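Local coordinates for protein abietadiene synthase, chloroplastic (Abies grandis, PDB 3S9V) that is a plant terpene synthase, a mainly helical enzyme that joins an N-terminal terpene synthase domain to a metal-binding terpene synthase domain, at residues V363-V375 / I413-H426. Numbering follows the deposited sequence.
Sequences VTDMLNVNRCSHV and IRGEVEYALKYPWH
A single water joins Asn-370 to Ala-420: it donates to Asn-370 OD1 at 2.7 Å and to the backbone O of Ala-420 at 2.8 Å. Asn-370 OD1 and Ala-420 O stand 4.3 Å apart and both can only accept, so the water supplies the protons that neither has. An asparagine suits this buried place because its other branch, ND2, can bond Thr-390 while resting near Leu-421 CD2.

Along the helices the contact is apolar. Leu-367 is a knob in the hole formed by Ile-413, Glu-416, Val-417 and Ala-420; with CG anti to the backbone N (chi1 172°), its branches divide, CD1 meeting Ala-420 CB at 3.6 Å and CD2 lying over Glu-416 CB. The small methyl of Ala-420 admits the leucine closely, and the glutamate turns its carboxylate to Arg-282. At the N-terminal ends, Val-363 CG1 fits against both Ile-413 CG1 and Val-417 CG2.

At the C-terminal end of the contact, Pro-424 CB sits over one face of the His-374 imidazole, 3.8 Å from its centroid, while Val-375 CG2 covers the five-membered ring of Trp-425, whose NE1 bonds Asn-731. These CH-pi contacts continue a near-parallel helix pair, crossing at 23° with axes 10.6 Å apart, with one knob, Leu-367, set into a hole of the partner helix, within the all-helical N-terminal terpene synthase domain.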
ATOM      1  N   VAL A 363      -6.076  10.554   9.085  1.00 30.57           N
ATOM      2  CA  VAL A 363      -6.274   9.166   8.698  1.00 31.83           C
ATOM      3  C   VAL A 363      -5.478   8.739   7.475  1.00 32.49           C
ATOM      4  O   VAL A 363      -4.814   7.703   7.489  1.00 31.66           O
ATOM      5  CB  VAL A 363      -7.758   8.872   8.425  1.00 33.67           C
ATOM      6  CG1 VAL A 363      -7.918   7.427   7.977  1.00 34.64           C
ATOM      7  CG2 VAL A 363      -8.579   9.142   9.676  1.00 35.44           C
ATOM      8  N   THR A 364      -5.544   9.533   6.415  1.00 31.38           N
ATOM      9  CA  THR A 364      -4.832   9.194   5.198  1.00 30.81           C
ATOM     10  C   THR A 364      -3.329   9.021   5.420  1.00 30.18           C
ATOM     11  O   THR A 364      -2.768   7.981   5.072  1.00 30.51           O
ATOM     12  CB  THR A 364      -5.089  10.247   4.109  1.00 36.79           C
ATOM     13  OG1 THR A 364      -6.486  10.253   3.785  1.00 42.09           O
ATOM     14  CG2 THR A 364      -4.304   9.924   2.857  1.00 41.20           C
ATOM     15  N   ASP A 365      -2.670  10.009   6.019  1.00 29.20           N
ATOM     16  CA  ASP A 365      -1.233   9.875   6.241  1.00 28.82           C
ATOM     17  C   ASP A 365      -0.843   8.816   7.280  1.00 28.00           C
ATOM     18  O   ASP A 365       0.144   8.102   7.085  1.00 28.74           O
ATOM     19  CB  ASP A 365      -0.600  11.230   6.591  1.00 38.23           C
ATOM     20  CG  ASP A 365      -1.367  11.983   7.659  1.00 46.54           C
ATOM     21  OD1 ASP A 365      -2.537  12.353   7.399  1.00 50.26           O
ATOM     22  OD2 ASP A 365      -0.795  12.205   8.749  1.00 39.93           O
ATOM     23  N   MET A 366      -1.592   8.697   8.376  1.00 26.48           N
ATOM     24  CA  MET A 366      -1.243   7.679   9.366  1.00 26.57           C
ATOM     25  C   MET A 366      -1.391   6.321   8.700  1.00 26.51           C
ATOM     26  O   MET A 366      -0.662   5.386   9.025  1.00 25.53           O
ATOM     27  CB  MET A 366      -2.133   7.748  10.624  1.00 23.02           C
ATOM     28  CG  MET A 366      -1.833   8.915  11.582  1.00 28.04           C
ATOM     29  SD  MET A 366      -0.125   9.011  12.218  1.00 25.22           S
ATOM     30  CE  MET A 366       0.640   9.987  10.947  1.00 27.58           C
ATOM     31  N   LEU A 367      -2.326   6.218   7.756  1.00 23.29           N
ATOM     32  CA  LEU A 367      -2.528   4.958   7.056  1.00 24.51           C
ATOM     33  C   LEU A 367      -1.310   4.577   6.212  1.00 24.52           C
ATOM     34  O   LEU A 367      -0.845   3.437   6.270  1.00 22.23           O
ATOM     35  CB  LEU A 367      -3.766   5.010   6.158  1.00 22.88           C
ATOM     36  CG  LEU A 367      -3.900   3.777   5.253  1.00 26.66           C
ATOM     37  CD1 LEU A 367      -3.901   2.516   6.104  1.00 19.70           C
ATOM     38  CD2 LEU A 367      -5.173   3.859   4.423  1.00 30.30           C
ATOM     39  N   ASN A 368      -0.792   5.514   5.424  1.00 22.53           N
ATOM     40  CA  ASN A 368       0.376   5.196   4.608  1.00 23.93           C
ATOM     41  C   ASN A 368       1.594   4.915   5.483  1.00 21.91           C
ATOM     42  O   ASN A 368       2.466   4.119   5.118  1.00 20.19           O
ATOM     43  CB  ASN A 368       0.661   6.322   3.610  1.00 26.84           C
ATOM     44  CG  ASN A 368      -0.400   6.406   2.524  1.00 29.15           C
ATOM     45  OD1 ASN A 368      -0.812   5.383   1.972  1.00 37.54           O
ATOM     46  ND2 ASN A 368      -0.846   7.620   2.210  1.00 27.74           N
ATOM     47  N   VAL A 369       1.641   5.556   6.647  1.00 20.12           N
ATOM     48  CA  VAL A 369       2.731   5.341   7.583  1.00 19.21           C
ATOM     49  C   VAL A 369       2.586   3.930   8.152  1.00 18.69           C
ATOM     50  O   VAL A 369       3.577   3.230   8.352  1.00 23.61           O
ATOM     51  CB  VAL A 369       2.699   6.374   8.750  1.00 23.35           C
ATOM     52  CG1 VAL A 369       3.675   5.965   9.846  1.00 19.83           C
ATOM     53  CG2 VAL A 369       3.060   7.760   8.235  1.00 20.25           C
ATOM     54  N   ASN A 370       1.351   3.505   8.403  1.00 19.97           N
ATOM     55  CA  ASN A 370       1.104   2.167   8.950  1.00 21.72           C
ATOM     56  C   ASN A 370       1.518   1.068   7.970  1.00 19.72           C
ATOM     57  O   ASN A 370       2.146   0.081   8.358  1.00 19.39           O
ATOM     58  CB  ASN A 370      -0.375   1.998   9.337  1.00 19.43           C
ATOM     59  CG  ASN A 370      -0.695   0.590   9.828  1.00 22.21           C
ATOM     60  OD1 ASN A 370      -0.953  -0.313   9.038  1.00 23.02           O
ATOM     61  ND2 ASN A 370      -0.663   0.401  11.141  1.00 22.05           N
ATOM     62  N   ARG A 371       1.164   1.238   6.703  1.00 18.41           N
ATOM     63  CA  ARG A 371       1.534   0.268   5.678  1.00 22.60           C
ATOM     64  C   ARG A 371       3.059   0.155   5.636  1.00 22.13           C
ATOM     65  O   ARG A 371       3.613  -0.942   5.558  1.00 23.53           O
ATOM     66  CB  ARG A 371       1.006   0.710   4.307  1.00 17.29           C
ATOM     67  CG  ARG A 371      -0.516   0.698   4.194  1.00 20.84           C
ATOM     68  CD  ARG A 371      -0.974   1.422   2.939  1.00 25.81           C
ATOM     69  NE  ARG A 371      -0.598   0.693   1.735  1.00 23.99           N
ATOM     70  CZ  ARG A 371      -0.422   1.248   0.542  1.00 19.61           C
ATOM     71  NH1 ARG A 371      -0.583   2.556   0.372  1.00 18.09           N
ATOM     72  NH2 ARG A 371      -0.073   0.487  -0.484  1.00 31.08           N
ATOM     73  N   CYS A 372       3.727   1.299   5.706  1.00 22.90           N
ATOM     74  CA  CYS A 372       5.182   1.348   5.681  1.00 23.57           C
ATOM     75  C   CYS A 372       5.833   0.664   6.894  1.00 23.50           C
ATOM     76  O   CYS A 372       6.803  -0.078   6.749  1.00 23.72           O
ATOM     77  CB  CYS A 372       5.642   2.814   5.590  1.00 20.32           C
ATOM     78  SG  CYS A 372       7.430   3.084   5.780  1.00 23.22           S
ATOM     79  N   SER A 373       5.290   0.890   8.084  1.00 21.29           N
ATOM     80  CA  SER A 373       5.868   0.319   9.306  1.00 22.75           C
ATOM     81  C   SER A 373       5.945  -1.200   9.365  1.00 23.19           C
ATOM     82  O   SER A 373       6.719  -1.751  10.152  1.00 22.82           O
ATOM     83  CB  SER A 373       5.106   0.815  10.540  1.00 19.22           C
ATOM     84  OG  SER A 373       3.812   0.232  10.604  1.00 25.49           O
ATOM     85  N   HIS A 374       5.145  -1.881   8.552  1.00 21.37           N
ATOM     86  CA  HIS A 374       5.156  -3.340   8.558  1.00 20.04           C
ATOM     87  C   HIS A 374       6.301  -3.938   7.747  1.00 22.32           C
ATOM     88  O   HIS A 374       6.695  -5.077   7.981  1.00 24.24           O
ATOM     89  CB  HIS A 374       3.823  -3.889   8.040  1.00 16.26           C
ATOM     90  CG  HIS A 374       2.702  -3.782   9.027  1.00 26.03           C
ATOM     91  ND1 HIS A 374       2.534  -4.678  10.061  1.00 24.53           N
ATOM     92  CD2 HIS A 374       1.727  -2.852   9.173  1.00 21.97           C
ATOM     93  CE1 HIS A 374       1.508  -4.305  10.804  1.00 18.90           C
ATOM     94  NE2 HIS A 374       1.001  -3.199  10.287  1.00 22.84           N
ATOM     95  N   VAL A 375       6.840  -3.178   6.796  1.00 22.04           N
ATOM     96  CA  VAL A 375       7.926  -3.690   5.967  1.00 19.82           C
ATOM     97  C   VAL A 375       9.245  -3.290   6.606  1.00 21.59           C
ATOM     98  O   VAL A 375      10.036  -2.536   6.041  1.00 23.76           O
ATOM     99  CB  VAL A 375       7.827  -3.139   4.524  1.00 18.64           C
ATOM    100  CG1 VAL A 375       8.775  -3.887   3.617  1.00 22.75           C
ATOM    101  CG2 VAL A 375       6.397  -3.282   4.014  1.00 18.01           C
ATOM    102  N   ILE A 413     -12.122   5.722   2.722  1.00 22.45           N
ATOM    103  CA  ILE A 413     -10.909   5.550   3.490  1.00 25.16           C
ATOM    104  C   ILE A 413     -11.114   4.504   4.583  1.00 28.89           C
ATOM    105  O   ILE A 413     -10.195   3.751   4.910  1.00 29.10           O
ATOM    106  CB  ILE A 413     -10.455   6.900   4.109  1.00 25.77           C
ATOM    107  CG1 ILE A 413      -8.986   6.818   4.503  1.00 27.47           C
ATOM    108  CG2 ILE A 413     -11.319   7.255   5.316  1.00 30.83           C
ATOM    109  CD1 ILE A 413      -8.059   6.578   3.326  1.00 29.04           C
ATOM    110  N   ARG A 414     -12.323   4.441   5.140  1.00 28.97           N
ATOM    111  CA  ARG A 414     -12.602   3.469   6.193  1.00 27.90           C
ATOM    112  C   ARG A 414     -12.323   2.061   5.691  1.00 27.41           C
ATOM    113  O   ARG A 414     -11.753   1.238   6.406  1.00 28.56           O
ATOM    114  CB  ARG A 414     -14.054   3.562   6.655  1.00 33.81           C
ATOM    115  CG  ARG A 414     -14.353   2.703   7.876  1.00 35.15           C
ATOM    116  CD  ARG A 414     -15.846   2.547   8.096  1.00 41.64           C
ATOM    117  NE  ARG A 414     -16.141   1.747   9.280  1.00 41.82           N
ATOM    118  CZ  ARG A 414     -15.950   2.158  10.527  1.00 39.50           C
ATOM    119  NH1 ARG A 414     -15.465   3.365  10.761  1.00 40.45           N
ATOM    120  NH2 ARG A 414     -16.244   1.360  11.543  1.00 44.56           N
ATOM    121  N   GLY A 415     -12.728   1.786   4.456  1.00 27.83           N
ATOM    122  CA  GLY A 415     -12.495   0.474   3.886  1.00 24.26           C
ATOM    123  C   GLY A 415     -11.009   0.175   3.758  1.00 25.41           C
ATOM    124  O   GLY A 415     -10.572  -0.958   3.967  1.00 23.21           O
ATOM    125  N   GLU A 416     -10.224   1.189   3.404  1.00 23.62           N
ATOM    126  CA  GLU A 416      -8.785   1.001   3.265  1.00 25.01           C
ATOM    127  C   GLU A 416      -8.158   0.778   4.631  1.00 20.01           C
ATOM    128  O   GLU A 416      -7.233  -0.015   4.782  1.00 22.41           O
ATOM    129  CB  GLU A 416      -8.144   2.216   2.596  1.00 24.52           C
ATOM    130  CG  GLU A 416      -8.462   2.354   1.121  1.00 21.15           C
ATOM    131  CD  GLU A 416      -7.783   3.569   0.502  1.00 31.23           C
ATOM    132  OE1 GLU A 416      -6.541   3.692   0.624  1.00 30.02           O
ATOM    133  OE2 GLU A 416      -8.490   4.400  -0.106  1.00 29.79           O
ATOM    134  N   VAL A 417      -8.663   1.482   5.629  1.00 20.09           N
ATOM    135  CA  VAL A 417      -8.147   1.326   6.974  1.00 23.87           C
ATOM    136  C   VAL A 417      -8.491  -0.073   7.479  1.00 27.31           C
ATOM    137  O   VAL A 417      -7.605  -0.844   7.852  1.00 28.55           O
ATOM    138  CB  VAL A 417      -8.745   2.386   7.921  1.00 22.11           C
ATOM    139  CG1 VAL A 417      -8.318   2.115   9.359  1.00 23.68           C
ATOM    140  CG2 VAL A 417      -8.287   3.774   7.479  1.00 22.84           C
ATOM    141  N   GLU A 418      -9.776  -0.409   7.472  1.00 27.66           N
ATOM    142  CA  GLU A 418     -10.203  -1.717   7.942  1.00 28.16           C
ATOM    143  C   GLU A 418      -9.383  -2.843   7.325  1.00 25.07           C
ATOM    144  O   GLU A 418      -9.007  -3.784   8.020  1.00 24.46           O
ATOM    145  CB  GLU A 418     -11.691  -1.935   7.654  1.00 27.25           C
ATOM    146  CG  GLU A 418     -12.611  -1.302   8.683  1.00 42.56           C
ATOM    147  CD  GLU A 418     -14.078  -1.571   8.397  1.00 62.27           C
ATOM    148  OE1 GLU A 418     -14.932  -1.189   9.230  1.00 63.76           O
ATOM    149  OE2 GLU A 418     -14.375  -2.166   7.335  1.00 69.90           O
ATOM    150  N   TYR A 419      -9.103  -2.749   6.027  1.00 22.74           N
ATOM    151  CA  TYR A 419      -8.319  -3.788   5.367  1.00 25.16           C
ATOM    152  C   TYR A 419      -6.882  -3.796   5.888  1.00 26.58           C
ATOM    153  O   TYR A 419      -6.358  -4.838   6.287  1.00 26.75           O
ATOM    154  CB  TYR A 419      -8.290  -3.588   3.852  1.00 21.14           C
ATOM    155  CG  TYR A 419      -7.507  -4.682   3.155  1.00 27.31           C
ATOM    156  CD1 TYR A 419      -8.071  -5.942   2.949  1.00 29.77           C
ATOM    157  CD2 TYR A 419      -6.173  -4.490   2.793  1.00 26.01           C
ATOM    158  CE1 TYR A 419      -7.323  -6.989   2.408  1.00 35.57           C
ATOM    159  CE2 TYR A 419      -5.414  -5.531   2.252  1.00 31.99           C
ATOM    160  CZ  TYR A 419      -5.994  -6.777   2.065  1.00 34.11           C
ATOM    161  OH  TYR A 419      -5.246  -7.812   1.552  1.00 42.20           O
ATOM    162  N   ALA A 420      -6.257  -2.623   5.885  1.00 23.45           N
ATOM    163  CA  ALA A 420      -4.883  -2.484   6.349  1.00 27.02           C
ATOM    164  C   ALA A 420      -4.675  -2.960   7.778  1.00 26.49           C
ATOM    165  O   ALA A 420      -3.630  -3.520   8.093  1.00 28.51           O
ATOM    166  CB  ALA A 420      -4.429  -1.034   6.220  1.00 25.32           C
ATOM    167  N   LEU A 421      -5.658  -2.742   8.644  1.00 25.85           N
ATOM    168  CA  LEU A 421      -5.526  -3.161  10.033  1.00 24.35           C
ATOM    169  C   LEU A 421      -5.759  -4.648  10.245  1.00 26.42           C
ATOM    170  O   LEU A 421      -5.070  -5.274  11.052  1.00 25.84           O
ATOM    171  CB  LEU A 421      -6.464  -2.355  10.938  1.00 25.82           C
ATOM    172  CG  LEU A 421      -5.989  -0.918  11.191  1.00 29.56           C
ATOM    173  CD1 LEU A 421      -6.986  -0.180  12.069  1.00 28.69           C
ATOM    174  CD2 LEU A 421      -4.621  -0.953  11.855  1.00 25.81           C
ATOM    175  N   LYS A 422      -6.712  -5.220   9.516  1.00 25.08           N
ATOM    176  CA  LYS A 422      -6.999  -6.639   9.669  1.00 27.25           C
ATOM    177  C   LYS A 422      -6.069  -7.509   8.823  1.00 27.34           C
ATOM    178  O   LYS A 422      -5.693  -8.604   9.235  1.00 27.02           O
ATOM    179  CB  LYS A 422      -8.460  -6.926   9.314  1.00 32.56           C
ATOM    180  CG  LYS A 422      -8.931  -8.313   9.707  1.00 35.95           C
ATOM    181  CD  LYS A 422     -10.405  -8.491   9.394  1.00 42.44           C
ATOM    182  CE  LYS A 422     -10.903  -9.862   9.812  1.00 45.65           C
ATOM    183  NZ  LYS A 422     -12.348 -10.031   9.484  1.00 50.41           N
ATOM    184  N   TYR A 423      -5.691  -7.019   7.645  1.00 28.34           N
ATOM    185  CA  TYR A 423      -4.799  -7.766   6.759  1.00 27.35           C
ATOM    186  C   TYR A 423      -3.500  -7.017   6.452  1.00 28.01           C
ATOM    187  O   TYR A 423      -3.282  -6.563   5.317  1.00 25.86           O
ATOM    188  CB  TYR A 423      -5.527  -8.103   5.457  1.00 29.11           C
ATOM    189  CG  TYR A 423      -6.767  -8.943   5.674  1.00 27.47           C
ATOM    190  CD1 TYR A 423      -6.670 -10.251   6.150  1.00 25.58           C
ATOM    191  CD2 TYR A 423      -8.037  -8.416   5.445  1.00 25.73           C
ATOM    192  CE1 TYR A 423      -7.811 -11.017   6.400  1.00 33.51           C
ATOM    193  CE2 TYR A 423      -9.186  -9.173   5.692  1.00 36.95           C
ATOM    194  CZ  TYR A 423      -9.065 -10.472   6.171  1.00 39.76           C
ATOM    195  OH  TYR A 423     -10.197 -11.215   6.427  1.00 45.89           O
ATOM    196  N   PRO A 424      -2.622  -6.873   7.465  1.00 26.33           N
ATOM    197  CA  PRO A 424      -1.335  -6.185   7.326  1.00 28.14           C
ATOM    198  C   PRO A 424      -0.432  -6.919   6.342  1.00 28.51           C
ATOM    199  O   PRO A 424      -0.774  -7.990   5.848  1.00 26.87           O
ATOM    200  CB  PRO A 424      -0.745  -6.237   8.738  1.00 27.91           C
ATOM    201  CG  PRO A 424      -1.925  -6.380   9.615  1.00 29.99           C
ATOM    202  CD  PRO A 424      -2.815  -7.320   8.854  1.00 23.59           C
ATOM    203  N   TRP A 425       0.727  -6.321   6.092  1.00 29.01           N
ATOM    204  CA  TRP A 425       1.756  -6.843   5.201  1.00 26.05           C
ATOM    205  C   TRP A 425       1.875  -8.380   5.176  1.00 25.42           C
ATOM    206  O   TRP A 425       1.630  -9.027   4.157  1.00 25.42           O
ATOM    207  CB  TRP A 425       3.090  -6.213   5.626  1.00 25.38           C
ATOM    208  CG  TRP A 425       4.318  -6.688   4.908  1.00 18.90           C
ATOM    209  CD1 TRP A 425       5.434  -7.217   5.478  1.00 18.20           C
ATOM    210  CD2 TRP A 425       4.585  -6.603   3.505  1.00 16.59           C
ATOM    211  NE1 TRP A 425       6.389  -7.465   4.519  1.00 22.35           N
ATOM    212  CE2 TRP A 425       5.893  -7.098   3.298  1.00 17.16           C
ATOM    213  CE3 TRP A 425       3.848  -6.151   2.400  1.00 17.92           C
ATOM    214  CZ2 TRP A 425       6.482  -7.158   2.036  1.00 11.78           C
ATOM    215  CZ3 TRP A 425       4.436  -6.208   1.141  1.00 23.29           C
ATOM    216  CH2 TRP A 425       5.742  -6.709   0.971  1.00 19.59           C
ATOM    217  N   HIS A 426       2.238  -8.961   6.307  1.00 22.04           N
ATOM    218  CA  HIS A 426       2.427 -10.402   6.386  1.00 25.65           C
ATOM    219  C   HIS A 426       1.188 -11.275   6.233  1.00 26.66           C
ATOM    220  O   HIS A 426       1.299 -12.495   6.287  1.00 27.84           O
ATOM    221  CB  HIS A 426       3.140 -10.743   7.696  1.00 23.07           C
ATOM    222  CG  HIS A 426       4.525 -10.183   7.784  1.00 27.98           C
ATOM    223  ND1 HIS A 426       5.041  -9.644   8.942  1.00 28.15           N
ATOM    224  CD2 HIS A 426       5.502 -10.078   6.854  1.00 29.85           C
ATOM    225  CE1 HIS A 426       6.275  -9.228   8.722  1.00 28.87           C
ATOM    226  NE2 HIS A 426       6.580  -9.480   7.462  1.00 32.37           N
TER
HETATM  227  O   HOH W   1      -1.352  -2.204   7.141  1.00 26.71           O